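Local structure of rusticyanin (Thiobacillus ferrooxidans, 2CAK) at residues P61-G67 against K150-K154; H84-Q90 against T132-Q138. The protein is a periplasmic electron carrier that passes electrons from cytochrome c552 to the A-type oxidase through one bound copper ion. One frame throughout, in Å; residues are numbered along the deposited sequence. Where two conformers were deposited one is given.

Contact 1 of 2, residues P61-G67 against K150-K154; sequences PTLDIPG and KIIVK. Unlike the reference sequence in segment 61-67: Asp64 (reference Glu), Gly67 (reference Ala). Unlike the reference sequence in segment 150-154: Ile152 (reference Val).
Two extended strands, 62-65 and 150-153, run parallel, their axes 4.7 Å apart at closest and 16° from exact alignment. The register pairs Leu63 with Ile151, Asp64 with Ile152 and Ile65 with Val153. Four backbone hydrogen bonds follow the parallel pattern: Leu63 N to Lys150 O 2.9 Å, Ile152 N to Leu63 O 2.8 Å, Ile65 N to Ile152 O 2.9 Å and Lys154 N to Ile65 O 3.1 Å. On the buried Leu63/Ile151 face the side chains interdigitate: Ile65 (m, t) folds CD1 back toward Ile151, meeting Ile151 CG2 at 3.7 Å, while its CB sits 4.2 Å from Val153 CG2; Leu63 (m, t) closes the row, its CD1 4.3 Å from Ile151 CG1. On the other face, Thr62 CG2 meets Lys150 CE (3.9 Å) and Ile152 CD1 (4.2 Å) in a three-carbon cluster, and Asp64 OD1 leans to 3.9 Å from Ile152 CB. Gly67 CA lies 2.9 Å from Lys154 O; a CB built here would fall 2.4 Å from that oxygen, a clash. A water joins Thr62 OG1 and Lys150 N, 3.0 Å from each. Strand 29-31 flanks 62-65, and strand 131-136 flanks 150-153, within one sheet of the cupredoxin beta-sandwich. With Asp64 OD2 4.3 Å from Lys154 NZ, beyond a salt bridge, the contact rests on backbone hydrogen bonds and apolar packing, mainly on the buried face.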
# COMPACT_ATOMS: atom_id res chain seq x y z
N PRO A 61 -5.52 7.40 0.92
CA PRO A 61 -5.55 8.51 -0.05
C PRO A 61 -5.53 8.04 -1.49
O PRO A 61 -5.07 6.95 -1.83
CB PRO A 61 -4.29 9.30 0.27
CG PRO A 61 -3.34 8.25 0.78
CD PRO A 61 -4.20 7.33 1.57
N THR A 62 -6.08 8.88 -2.36
CA THR A 62 -5.92 8.69 -3.78
C THR A 62 -4.50 9.07 -4.19
O THR A 62 -4.05 10.16 -3.80
CB THR A 62 -6.96 9.52 -4.55
OG1 THR A 62 -8.26 9.03 -4.20
CG2 THR A 62 -6.82 9.37 -6.06
N LEU A 63 -3.84 8.19 -4.92
CA LEU A 63 -2.45 8.46 -5.36
C LEU A 63 -2.51 8.91 -6.83
O LEU A 63 -3.10 8.19 -7.66
CB LEU A 63 -1.58 7.21 -5.21
CG LEU A 63 -1.66 6.51 -3.86
CD1 LEU A 63 -0.65 5.36 -3.85
CD2 LEU A 63 -1.38 7.42 -2.69
N ASP A 64 -1.89 10.02 -7.16
CA ASP A 64 -1.82 10.51 -8.54
C ASP A 64 -0.37 10.32 -9.00
O ASP A 64 0.54 10.95 -8.44
CB ASP A 64 -2.27 11.95 -8.59
CG ASP A 64 -3.75 12.20 -8.59
OD1 ASP A 64 -4.63 11.37 -8.24
OD2 ASP A 64 -4.16 13.32 -9.00
N ILE A 65 -0.17 9.50 -10.02
CA ILE A 65 1.15 9.07 -10.50
C ILE A 65 1.33 9.51 -11.94
O ILE A 65 0.41 9.38 -12.76
CB ILE A 65 1.30 7.51 -10.35
CG1 ILE A 65 1.28 7.10 -8.84
CG2 ILE A 65 2.54 6.99 -11.04
CD1 ILE A 65 1.32 5.72 -8.37
N PRO A 66 2.49 10.07 -12.29
CA PRO A 66 2.69 10.50 -13.68
C PRO A 66 2.85 9.34 -14.62
O PRO A 66 3.42 8.31 -14.31
CB PRO A 66 3.95 11.36 -13.59
CG PRO A 66 4.57 11.13 -12.29
CD PRO A 66 3.60 10.39 -11.40
N GLY A 67 2.37 9.53 -15.87
CA GLY A 67 2.57 8.49 -16.86
C GLY A 67 4.05 8.25 -17.13
O GLY A 67 4.85 9.20 -17.15
N LYS A 150 -7.55 4.40 -4.17
CA LYS A 150 -7.50 4.53 -5.63
C LYS A 150 -6.16 5.07 -6.09
O LYS A 150 -5.53 5.87 -5.38
CB LYS A 150 -8.64 5.49 -6.02
CG LYS A 150 -8.90 5.61 -7.50
CD LYS A 150 -10.15 6.42 -7.79
CE LYS A 150 -10.11 7.86 -7.48
NZ LYS A 150 -11.43 8.37 -8.06
N ILE A 151 -5.73 4.70 -7.27
CA ILE A 151 -4.54 5.20 -7.96
C ILE A 151 -4.93 5.65 -9.35
O ILE A 151 -5.58 4.90 -10.10
CB ILE A 151 -3.47 4.10 -8.07
CG1 ILE A 151 -3.17 3.48 -6.72
CG2 ILE A 151 -2.25 4.65 -8.75
CD1 ILE A 151 -2.27 2.28 -6.83
N ILE A 152 -4.58 6.89 -9.66
CA ILE A 152 -4.79 7.42 -11.04
C ILE A 152 -3.42 7.62 -11.68
O ILE A 152 -2.59 8.33 -11.14
CB ILE A 152 -5.58 8.72 -10.99
CG1 ILE A 152 -6.95 8.59 -10.33
CG2 ILE A 152 -5.71 9.34 -12.41
CD1 ILE A 152 -7.74 9.82 -10.13
N VAL A 153 -3.19 6.91 -12.78
CA VAL A 153 -1.94 7.05 -13.55
C VAL A 153 -2.26 7.80 -14.83
O VAL A 153 -3.10 7.41 -15.62
CB VAL A 153 -1.34 5.69 -13.86
CG1 VAL A 153 -0.06 5.89 -14.74
CG2 VAL A 153 -1.09 4.85 -12.59
N LYS A 154 -1.67 8.96 -14.99
CA LYS A 154 -1.81 9.82 -16.15
C LYS A 154 -1.14 9.22 -17.38
O LYS A 154 -0.33 8.25 -17.25
CB LYS A 154 -1.29 11.20 -15.74
CG LYS A 154 -2.10 11.71 -14.52
CD LYS A 154 -2.15 13.22 -14.45
CE LYS A 154 -3.02 13.76 -13.32
NZ LYS A 154 -4.40 13.20 -13.31
OXT LYS A 154 -1.42 9.80 -18.43
O HOH W 1 -8.53 6.65 -2.41

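Contact 2 of 2, residues H84-Q90 against T132-Q138; sequences HSFDITQ and TYYYVCQ. Unlike the reference sequence in segment 84-90: Gln90 (reference Lys). With CU1 (copper (I) ion), chain B.
Phe86 (chi1 t) lays one ring face over Tyr135 CB, 4.1 Å from the Phe86 ring centroid and 29° off the normal, a CH-pi contact. The two rings are nearly parallel (16°) but slid apart, centroids 5.3 Å apart; Tyr135 takes chi1 p. This is the cupredoxin fold at its copper end, where loop residues adjoining an antiparallel strand pair, His84 before 87-89 and Cys137 after 132-136, bind the metal. The strands approach to 4.7 Å at 152°. Asp87-Val136 and Thr89-Tyr134 are hydrogen-bonded pairs: Asp87 N to Val136 O 3.0 Å, Val136 N to Asp87 O 2.9 Å, and both Thr89 N to Tyr134 O and Tyr134 N to Thr89 O 2.9 Å. Between them Ile88-Tyr135 is a non-hydrogen-bonded pair, CA atoms 4.5 Å apart, and Ile88 CG2 packs 3.8 Å from Tyr133 CB. At the far end Gln90 NE2 donates to Thr132 O (3.0 Å), lying over a face of the Tyr133 ring, and a water donates to both Gln90 O (2.8 Å) and Thr132 O (2.9 Å). Toward the copper the pairing passes to side chains: Ser85 OG (chi1 p) accepts from Gln138 N at 3.0 Å and donates to Asp87 OD2 at 2.7 Å. His84 and Cys137, completed by His142 and Met147, form the type 1 copper site. The copper is 2.1 Å from His84 ND1 and 2.2 Å from Cys137 SG, and that thiolate sulfur also accepts a hydrogen bond from Ser85 N at 3.5 Å.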
# COMPACT_ATOMS: atom_id res chain seq x y z
N HIS A 84 -1.64 -8.30 6.84
CA HIS A 84 -2.25 -7.60 5.71
C HIS A 84 -1.39 -7.71 4.47
O HIS A 84 -0.16 -7.85 4.53
CB HIS A 84 -2.36 -6.12 6.10
CG HIS A 84 -3.21 -5.81 7.29
ND1 HIS A 84 -4.59 -5.79 7.30
CD2 HIS A 84 -2.80 -5.43 8.53
CE1 HIS A 84 -4.96 -5.42 8.51
NE2 HIS A 84 -3.90 -5.20 9.31
N SER A 85 -2.04 -7.56 3.33
CA SER A 85 -1.33 -7.52 2.05
C SER A 85 -1.55 -6.17 1.37
O SER A 85 -2.39 -5.37 1.79
CB SER A 85 -1.78 -8.63 1.09
OG SER A 85 -3.09 -8.44 0.60
N PHE A 86 -0.81 -5.89 0.31
CA PHE A 86 -0.94 -4.69 -0.51
C PHE A 86 -0.91 -5.15 -1.97
O PHE A 86 0.15 -5.53 -2.48
CB PHE A 86 0.19 -3.71 -0.22
CG PHE A 86 0.10 -2.38 -0.94
CD1 PHE A 86 -0.40 -1.25 -0.28
CD2 PHE A 86 0.48 -2.20 -2.24
CE1 PHE A 86 -0.50 -0.05 -0.93
CE2 PHE A 86 0.35 -0.98 -2.85
CZ PHE A 86 -0.12 0.12 -2.24
N ASP A 87 -2.04 -5.14 -2.63
CA ASP A 87 -2.17 -5.67 -3.99
C ASP A 87 -2.86 -4.64 -4.89
O ASP A 87 -3.88 -4.05 -4.50
CB ASP A 87 -2.99 -6.97 -3.97
CG ASP A 87 -2.24 -8.02 -3.18
OD1 ASP A 87 -1.13 -8.41 -3.63
OD2 ASP A 87 -2.69 -8.41 -2.12
N ILE A 88 -2.34 -4.48 -6.10
CA ILE A 88 -2.91 -3.51 -7.07
C ILE A 88 -3.71 -4.27 -8.12
O ILE A 88 -3.21 -5.24 -8.72
CB ILE A 88 -1.79 -2.67 -7.68
CG1 ILE A 88 -0.97 -1.93 -6.61
CG2 ILE A 88 -2.34 -1.71 -8.71
CD1 ILE A 88 0.33 -1.30 -7.11
N THR A 89 -4.94 -3.83 -8.34
CA THR A 89 -5.86 -4.41 -9.29
C THR A 89 -6.57 -3.35 -10.11
O THR A 89 -6.56 -2.19 -9.68
CB THR A 89 -6.88 -5.27 -8.53
OG1 THR A 89 -7.82 -5.90 -9.40
CG2 THR A 89 -7.65 -4.44 -7.50
N GLN A 90 -7.16 -3.70 -11.23
CA GLN A 90 -8.07 -2.80 -11.94
C GLN A 90 -9.54 -3.06 -11.62
O GLN A 90 -10.40 -2.31 -12.08
CB GLN A 90 -7.74 -2.76 -13.44
CG GLN A 90 -6.40 -2.01 -13.55
CD GLN A 90 -6.11 -1.52 -14.95
OE1 GLN A 90 -5.82 -2.38 -15.79
NE2 GLN A 90 -6.18 -0.21 -15.22
N THR A 132 -6.88 3.80 -14.29
CA THR A 132 -7.29 3.75 -12.88
C THR A 132 -7.03 2.38 -12.31
O THR A 132 -7.37 1.37 -12.94
CB THR A 132 -8.76 4.17 -12.75
OG1 THR A 132 -8.87 5.52 -13.27
CG2 THR A 132 -9.15 4.14 -11.29
N TYR A 133 -6.46 2.36 -11.11
CA TYR A 133 -6.16 1.15 -10.34
C TYR A 133 -6.66 1.34 -8.91
O TYR A 133 -6.97 2.47 -8.47
CB TYR A 133 -4.67 0.83 -10.37
CG TYR A 133 -4.02 0.74 -11.73
CD1 TYR A 133 -3.70 1.88 -12.46
CD2 TYR A 133 -3.68 -0.48 -12.30
CE1 TYR A 133 -3.10 1.78 -13.70
CE2 TYR A 133 -3.07 -0.58 -13.54
CZ TYR A 133 -2.77 0.57 -14.24
OH TYR A 133 -2.17 0.43 -15.47
N TYR A 134 -6.69 0.24 -8.16
CA TYR A 134 -7.00 0.26 -6.75
C TYR A 134 -5.95 -0.57 -6.00
O TYR A 134 -5.51 -1.58 -6.53
CB TYR A 134 -8.39 -0.33 -6.47
CG TYR A 134 -9.46 0.57 -7.06
CD1 TYR A 134 -10.06 1.59 -6.31
CD2 TYR A 134 -9.84 0.45 -8.40
CE1 TYR A 134 -11.01 2.40 -6.89
CE2 TYR A 134 -10.77 1.29 -8.96
CZ TYR A 134 -11.37 2.26 -8.20
OH TYR A 134 -12.30 3.10 -8.78
N TYR A 135 -5.59 -0.13 -4.81
CA TYR A 135 -4.75 -0.93 -3.92
C TYR A 135 -5.68 -1.47 -2.81
O TYR A 135 -6.49 -0.73 -2.27
CB TYR A 135 -3.55 -0.16 -3.35
CG TYR A 135 -3.80 1.14 -2.61
CD1 TYR A 135 -3.97 2.36 -3.27
CD2 TYR A 135 -3.88 1.16 -1.23
CE1 TYR A 135 -4.21 3.53 -2.59
CE2 TYR A 135 -4.09 2.34 -0.54
CZ TYR A 135 -4.26 3.51 -1.22
OH TYR A 135 -4.49 4.67 -0.50
N VAL A 136 -5.54 -2.78 -2.53
CA VAL A 136 -6.45 -3.51 -1.67
C VAL A 136 -5.67 -4.44 -0.77
O VAL A 136 -4.58 -4.89 -1.13
CB VAL A 136 -7.54 -4.28 -2.45
CG1 VAL A 136 -8.22 -3.43 -3.51
CG2 VAL A 136 -7.00 -5.55 -3.10
N CYS A 137 -6.23 -4.81 0.35
CA CYS A 137 -5.80 -5.91 1.17
C CYS A 137 -6.69 -7.15 0.86
O CYS A 137 -7.91 -6.98 0.70
CB CYS A 137 -5.91 -5.59 2.65
SG CYS A 137 -5.44 -6.96 3.76
N GLN A 138 -6.05 -8.32 0.81
CA GLN A 138 -6.78 -9.55 0.50
C GLN A 138 -7.28 -10.33 1.71
O GLN A 138 -7.95 -11.35 1.52
CB GLN A 138 -5.91 -10.51 -0.36
CG GLN A 138 -5.72 -9.98 -1.77
CD GLN A 138 -5.15 -11.13 -2.62
OE1 GLN A 138 -3.98 -11.47 -2.76
NE2 GLN A 138 -6.16 -11.81 -3.12
CU CU1 B . -5.94 -6.25 5.82
O HOH W 2 -10.05 0.40 -12.72

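How the contacts relate
Contacts 1 and 2 belong to one sheet, their centres 13 Å apart, with strands 148-153 and 131-136 as the adjoining neighbours. Evidence for direct coupling is threefold: Ile151 N lies 2.8 Å from Tyr133 O, a probable backbone hydrogen bond; Tyr135 OH reaches Pro61 O at 2.7 Å, another probable one; and Ile151 CG1 packs 3.7 Å from Tyr135 CD1. Tyr135 thus spans strand 148-153 to meet segment 61-67. Along the chain, contact 2 is nested within the loop closed by contact 1. Only contact 2 supplies copper ligands; at contact 1 the side chain of Pro61 stays about 10 Å from that of the ligand Met147.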